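Local coordinates for biofilm growth-associated repressor (Xylella fastidiosa, PDB 3PQK), which represses its own operon by binding a palindromic AT-rich promoter sequence, acting as a winged-helix redox switch that controls hydrogen sulfide detoxification, at the interface of chains A and B. Numbering follows the deposited sequence. Chains: chain A/B, Biofilm growth-associated repressor.

Contact 1: the interface of chains A and B. Residues chain A 6-7, 10-11, 14; chain B 23, 26-27.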
ATOM      1  N   MET A   6       9.229   3.040  15.809  1.00 47.05           N
ATOM      2  CA  MET A   6       9.372   3.010  14.355  1.00 45.11           C
ATOM      3  C   MET A   6       9.196   1.556  13.894  1.00 45.18           C
ATOM      4  O   MET A   6       8.587   1.324  12.858  1.00 42.37           O
ATOM      5  CB  MET A   6      10.735   3.603  13.943  1.00 47.54           C
ATOM      6  CG  MET A   6      11.057   3.497  12.457  1.00 51.93           C
ATOM      7  SD  MET A   6      12.843   3.551  12.069  1.00 56.59           S
ATOM      8  CE  MET A   6      13.453   2.206  13.112  1.00 53.32           C
ATOM      9  N   GLU A   7       9.687   0.579  14.695  1.00 42.71           N
ATOM     10  CA  GLU A   7       9.533  -0.868  14.460  1.00 42.21           C
ATOM     11  C   GLU A   7       8.061  -1.223  14.685  1.00 45.02           C
ATOM     12  O   GLU A   7       7.521  -2.082  13.985  1.00 45.64           O
ATOM     13  CB  GLU A   7      10.421  -1.683  15.414  1.00 43.25           C
ATOM     14  CG  GLU A   7      10.289  -3.193  15.261  1.00 52.17           C
ATOM     15  CD  GLU A   7      10.725  -4.043  16.442  1.00 62.30           C
ATOM     16  OE1 GLU A   7      11.050  -3.485  17.517  1.00 44.95           O
ATOM     17  OE2 GLU A   7      10.733  -5.284  16.289  1.00 51.74           O
ATOM     18  N   ALA A  10       6.126   0.201  11.518  1.00 32.63           N
ATOM     19  CA  ALA A  10       6.603  -0.546  10.360  1.00 31.77           C
ATOM     20  C   ALA A  10       5.898  -1.903  10.195  1.00 32.33           C
ATOM     21  O   ALA A  10       5.354  -2.174   9.129  1.00 28.82           O
ATOM     22  CB  ALA A  10       8.107  -0.723  10.427  1.00 32.24           C
ATOM     23  N   ASN A  11       5.876  -2.723  11.256  1.00 28.76           N
ATOM     24  CA  ASN A  11       5.204  -4.021  11.244  1.00 28.34           C
ATOM     25  C   ASN A  11       3.714  -3.894  11.006  1.00 31.35           C
ATOM     26  O   ASN A  11       3.152  -4.650  10.210  1.00 30.09           O
ATOM     27  CB  ASN A  11       5.455  -4.741  12.549  1.00 31.51           C
ATOM     28  CG  ASN A  11       6.781  -5.434  12.541  1.00 44.75           C
ATOM     29  OD1 ASN A  11       6.996  -6.387  11.792  1.00 41.77           O
ATOM     30  ND2 ASN A  11       7.709  -4.935  13.336  1.00 36.79           N
ATOM     31  N   ALA A  14       3.148  -2.886   7.363  1.00 23.83           N
ATOM     32  CA  ALA A  14       3.469  -4.044   6.541  1.00 23.21           C
ATOM     33  C   ALA A  14       2.345  -5.053   6.569  1.00 28.75           C
ATOM     34  O   ALA A  14       2.013  -5.619   5.523  1.00 30.01           O
ATOM     35  CB  ALA A  14       4.764  -4.686   7.010  1.00 23.62           C
TER
ATOM     36  N   PRO B  23       8.567  -4.824   6.995  1.00 29.79           N
ATOM     37  CA  PRO B  23       8.857  -3.670   7.880  1.00 28.04           C
ATOM     38  C   PRO B  23      10.166  -2.941   7.610  1.00 30.41           C
ATOM     39  O   PRO B  23      10.194  -1.712   7.662  1.00 29.80           O
ATOM     40  CB  PRO B  23       8.811  -4.283   9.292  1.00 29.93           C
ATOM     41  CG  PRO B  23       8.982  -5.772   9.089  1.00 35.13           C
ATOM     42  CD  PRO B  23       8.263  -6.037   7.794  1.00 31.47           C
ATOM     43  N   LEU B  26       9.780  -0.868   4.490  1.00 21.82           N
ATOM     44  CA  LEU B  26       9.013   0.321   4.824  1.00 22.42           C
ATOM     45  C   LEU B  26       9.828   1.414   5.535  1.00 24.89           C
ATOM     46  O   LEU B  26       9.705   2.584   5.181  1.00 21.93           O
ATOM     47  CB  LEU B  26       7.760  -0.038   5.617  1.00 22.09           C
ATOM     48  CG  LEU B  26       6.645  -0.601   4.757  1.00 28.32           C
ATOM     49  CD1 LEU B  26       5.547  -1.205   5.627  1.00 30.02           C
ATOM     50  CD2 LEU B  26       6.051   0.489   3.866  1.00 29.23           C
HETATM   51  N   MSE B  27      10.653   1.024   6.510  1.00 22.26           N
HETATM   52  CA  MSE B  27      11.497   1.977   7.257  1.00 23.67           C
HETATM   53  C   MSE B  27      12.480   2.635   6.282  1.00 25.87           C
HETATM   54  O   MSE B  27      12.593   3.852   6.263  1.00 27.45           O
HETATM   55  CB  MSE B  27      12.233   1.264   8.397  1.00 26.78           C
HETATM   56  CG  MSE B  27      11.308   0.767   9.501  1.00 36.51           C
HETATM   57 SE   MSE B  27      12.268  -0.058  11.002  1.00 49.48          SE
HETATM   58  CE  MSE B  27      12.727  -1.739  10.334  1.00 44.81           C
TER
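A:Met6 and B:Met27, the latter a selenomethionine, cross at about a right angle where the first helix of one ArsR-family winged-helix subunit (A 5-20) lies against helix 23-33 of the other. The selenium of B:Met27 makes the shortest contact, its SE 3.3 Å from A:Met6 CE and 3.8 Å from SD, with B:Met27 CG packing alongside. A:Met6 reaches it with CG anti to the backbone N (chi1 174°) and a bend at chi3 that turns the terminal methyl to the selenium. Next along the helix, A:Ala10 fits between two partners, its CB lying 3.6 Å from the carbonyl O of B:Pro23 and also against B:Met27 CG. This small methyl may let the backbones come near here. B:Leu26 brings its CD1 methyl against the A:Ala14 backbone, 3.4 Å from N. The amide of A:Asn11 meets the CB-CG side of the pyrrolidine ring of B:Pro23, the first residue of its helix, obliquely, with OD1 3.4 Å from CG. That amide is steadied within chain A by a hydrogen bond from ND2 to A:Glu7 O (2.9 Å, 142° at H), with the donor tilted 34° from the carbonyl plane. The looser margin is at A:Glu7: it loses little surface to the partner, its CA comes no nearer than 4.5 Å to B:Met27 SE, and its carboxylate points away from chain B. No polar bond crosses the patch.

Contact 2: the interface of chains A and B. Residues chain A 13, 16-17, 87, 90-91; chain B 17, 87, 91, 94-95.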
ATOM      1  N   VAL A  13       2.049  -1.413   9.517  1.00 27.78           N
ATOM      2  CA  VAL A  13       1.805  -0.955   8.121  1.00 26.35           C
ATOM      3  C   VAL A  13       2.087  -2.099   7.118  1.00 27.71           C
ATOM      4  O   VAL A  13       1.309  -2.306   6.188  1.00 25.20           O
ATOM      5  CB  VAL A  13       2.583   0.359   7.817  1.00 29.14           C
ATOM      6  CG1 VAL A  13       2.371   0.840   6.376  1.00 29.09           C
ATOM      7  CG2 VAL A  13       2.141   1.442   8.780  1.00 28.57           C
ATOM      8  N   LEU A  16      -0.841  -4.403   7.220  1.00 19.08           N
ATOM      9  CA  LEU A  16      -1.928  -3.801   6.466  1.00 18.88           C
ATOM     10  C   LEU A  16      -1.719  -3.975   4.945  1.00 23.50           C
ATOM     11  O   LEU A  16      -2.685  -4.268   4.241  1.00 23.91           O
ATOM     12  CB  LEU A  16      -2.073  -2.311   6.840  1.00 18.10           C
ATOM     13  CG  LEU A  16      -3.102  -1.512   6.020  1.00 21.92           C
ATOM     14  CD1 LEU A  16      -4.474  -2.151   6.090  1.00 23.08           C
ATOM     15  CD2 LEU A  16      -3.182  -0.071   6.495  1.00 24.00           C
ATOM     16  N   LEU A  17      -0.468  -3.802   4.452  1.00 20.46           N
ATOM     17  CA  LEU A  17      -0.141  -3.940   3.019  1.00 19.13           C
ATOM     18  C   LEU A  17      -0.297  -5.381   2.579  1.00 26.61           C
ATOM     19  O   LEU A  17      -0.758  -5.625   1.460  1.00 25.31           O
ATOM     20  CB  LEU A  17       1.278  -3.422   2.690  1.00 17.80           C
ATOM     21  CG  LEU A  17       1.543  -1.923   2.922  1.00 20.77           C
ATOM     22  CD1 LEU A  17       2.963  -1.567   2.558  1.00 19.29           C
ATOM     23  CD2 LEU A  17       0.550  -1.036   2.167  1.00 23.52           C
ATOM     24  N   LEU A  87      -5.362   4.944   3.658  1.00 21.02           N
ATOM     25  CA  LEU A  87      -4.475   4.293   2.697  1.00 21.35           C
ATOM     26  C   LEU A  87      -5.279   3.916   1.441  1.00 25.10           C
ATOM     27  O   LEU A  87      -4.802   4.138   0.320  1.00 24.28           O
ATOM     28  CB  LEU A  87      -3.778   3.054   3.315  1.00 21.35           C
ATOM     29  CG  LEU A  87      -2.903   2.203   2.337  1.00 25.76           C
ATOM     30  CD1 LEU A  87      -1.818   3.029   1.674  1.00 24.13           C
ATOM     31  CD2 LEU A  87      -2.310   0.986   3.053  1.00 29.32           C
ATOM     32  N   ALA A  90      -5.773   6.848  -0.728  1.00 26.82           N
ATOM     33  CA  ALA A  90      -4.532   7.186  -1.438  1.00 25.41           C
ATOM     34  C   ALA A  90      -4.294   6.256  -2.604  1.00 26.48           C
ATOM     35  O   ALA A  90      -3.867   6.715  -3.651  1.00 24.76           O
ATOM     36  CB  ALA A  90      -3.345   7.139  -0.493  1.00 26.45           C
ATOM     37  N   LEU A  91      -4.560   4.951  -2.434  1.00 21.85           N
ATOM     38  CA  LEU A  91      -4.430   3.970  -3.521  1.00 20.45           C
ATOM     39  C   LEU A  91      -5.434   4.308  -4.646  1.00 27.88           C
ATOM     40  O   LEU A  91      -5.106   4.155  -5.825  1.00 26.85           O
ATOM     41  CB  LEU A  91      -4.700   2.538  -3.002  1.00 18.37           C
ATOM     42  CG  LEU A  91      -3.664   1.920  -2.049  1.00 21.08           C
ATOM     43  CD1 LEU A  91      -4.264   0.707  -1.324  1.00 19.71           C
ATOM     44  CD2 LEU A  91      -2.376   1.496  -2.805  1.00 23.87           C
TER
ATOM     45  N   LEU B  17       2.369  -3.765  -3.587  1.00 22.33           N
ATOM     46  CA  LEU B  17       2.087  -3.829  -2.142  1.00 21.05           C
ATOM     47  C   LEU B  17       2.801  -5.016  -1.520  1.00 25.69           C
ATOM     48  O   LEU B  17       3.293  -4.905  -0.399  1.00 23.27           O
ATOM     49  CB  LEU B  17       0.571  -3.887  -1.843  1.00 20.57           C
ATOM     50  CG  LEU B  17      -0.271  -2.663  -2.258  1.00 25.67           C
ATOM     51  CD1 LEU B  17      -1.737  -2.877  -1.919  1.00 25.40           C
ATOM     52  CD2 LEU B  17       0.240  -1.376  -1.652  1.00 27.16           C
ATOM     53  N   LEU B  87       3.270   6.244  -4.072  1.00 23.02           N
ATOM     54  CA  LEU B  87       2.700   5.413  -3.013  1.00 22.98           C
ATOM     55  C   LEU B  87       3.547   5.563  -1.738  1.00 25.71           C
ATOM     56  O   LEU B  87       2.990   5.722  -0.643  1.00 24.91           O
ATOM     57  CB  LEU B  87       2.578   3.938  -3.446  1.00 23.23           C
ATOM     58  CG  LEU B  87       2.114   2.926  -2.343  1.00 27.69           C
ATOM     59  CD1 LEU B  87       0.755   3.313  -1.752  1.00 27.67           C
ATOM     60  CD2 LEU B  87       2.089   1.505  -2.882  1.00 29.63           C
ATOM     61  N   LEU B  91       2.358   6.728   1.986  1.00 22.10           N
ATOM     62  CA  LEU B  91       2.601   5.931   3.196  1.00 21.26           C
ATOM     63  C   LEU B  91       3.348   6.796   4.234  1.00 26.93           C
ATOM     64  O   LEU B  91       3.074   6.685   5.437  1.00 27.21           O
ATOM     65  CB  LEU B  91       3.439   4.678   2.872  1.00 20.22           C
ATOM     66  CG  LEU B  91       2.783   3.571   2.031  1.00 24.13           C
ATOM     67  CD1 LEU B  91       3.849   2.628   1.457  1.00 23.42           C
ATOM     68  CD2 LEU B  91       1.741   2.763   2.864  1.00 27.45           C
ATOM     69  N   ILE B  94       0.677   9.380   5.679  1.00 22.04           N
ATOM     70  CA  ILE B  94      -0.341   8.715   6.502  1.00 21.87           C
ATOM     71  C   ILE B  94       0.255   8.109   7.769  1.00 26.51           C
ATOM     72  O   ILE B  94      -0.339   8.248   8.835  1.00 25.52           O
ATOM     73  CB  ILE B  94      -1.138   7.654   5.685  1.00 24.71           C
ATOM     74  CG1 ILE B  94      -1.898   8.289   4.494  1.00 24.14           C
ATOM     75  CG2 ILE B  94      -2.102   6.870   6.586  1.00 24.66           C
ATOM     76  CD1 ILE B  94      -2.160   7.284   3.320  1.00 26.15           C
ATOM     77  N   PHE B  95       1.397   7.400   7.649  1.00 23.67           N
ATOM     78  CA  PHE B  95       1.964   6.659   8.772  1.00 24.40           C
ATOM     79  C   PHE B  95       3.267   7.167   9.398  1.00 32.92           C
ATOM     80  O   PHE B  95       3.291   7.437  10.601  1.00 33.28           O
ATOM     81  CB  PHE B  95       2.111   5.165   8.399  1.00 25.34           C
ATOM     82  CG  PHE B  95       0.842   4.491   7.935  1.00 25.94           C
ATOM     83  CD1 PHE B  95      -0.114   4.054   8.856  1.00 26.74           C
ATOM     84  CD2 PHE B  95       0.609   4.262   6.578  1.00 27.72           C
ATOM     85  CE1 PHE B  95      -1.288   3.431   8.435  1.00 26.56           C
ATOM     86  CE2 PHE B  95      -0.558   3.610   6.155  1.00 29.93           C
ATOM     87  CZ  PHE B  95      -1.498   3.196   7.089  1.00 27.49           C
TER
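A:Val13 places its CG2 methyl over one face of the B:Phe95 ring, 3.7 Å from the centroid and offset toward the rim, in a CH-pi contact. The nearest ring atom, B:Phe95 CG, is 3.4 Å from that methyl, while the other branch, CG1, lies by the CD2-CE2 side. With CG1 anti to the backbone N (chi1 179°), both branches of A:Val13 are turned to the ring. At the far end of the ring, B:Phe95 CZ meets A:Leu16 CD2 at 3.7 Å, the two side chains crossing at about a right angle. Deeper in, the two-fold pairs a residue with its own copy: the CD2 methyls of A:Leu17 and B:Leu17 are 3.8 Å apart. Around them, A:Leu87 CD1 meets B:Leu91 CD2 at 3.8 Å and the exchanged pair repeats this, while A:Leu17 and B:Leu91 reach toward each other tip to tip. B:Ile94 completes this shell, its CD1 packing on A:Leu87 CA at 3.8 Å. Behind it, B:Ile94 CG2 backs the opposite face of the B:Phe95 ring, 3.6 Å above its centre, so the ring is sandwiched between A:Val13 and its own neighbour. No nitrogen or oxygen comes within bonding reach across the patch, so side-chain packing holds it. The first helices (A 5-20, B 3-20) and helices 84-96 of both subunits thereby form the hydrophobic dimer core typical of ArsR repressors, which joins two DNA-binding domains as a palindromic operator would require.

The C-alpha centres of contact 1 and contact 2 are about 12 Å apart, and helix 5-20 of chain A serves both: A:Ala10, A:Asn11 and A:Ala14 face helix 23-33 of chain B, whereas A:Val13, A:Leu16 and A:Leu17 turn to the two-fold core. Contact 1 thus extends outward from contact 2 toward the partner's domain, and symmetry repeats it for chain B. The two partner helices, 23-33 and 84-96, also carry B:Cys30 and B:Cys96, which form a disulfide within each subunit. A change in that redox bond could plausibly be felt at both contacts and alter the spacing of the DNA-binding domains.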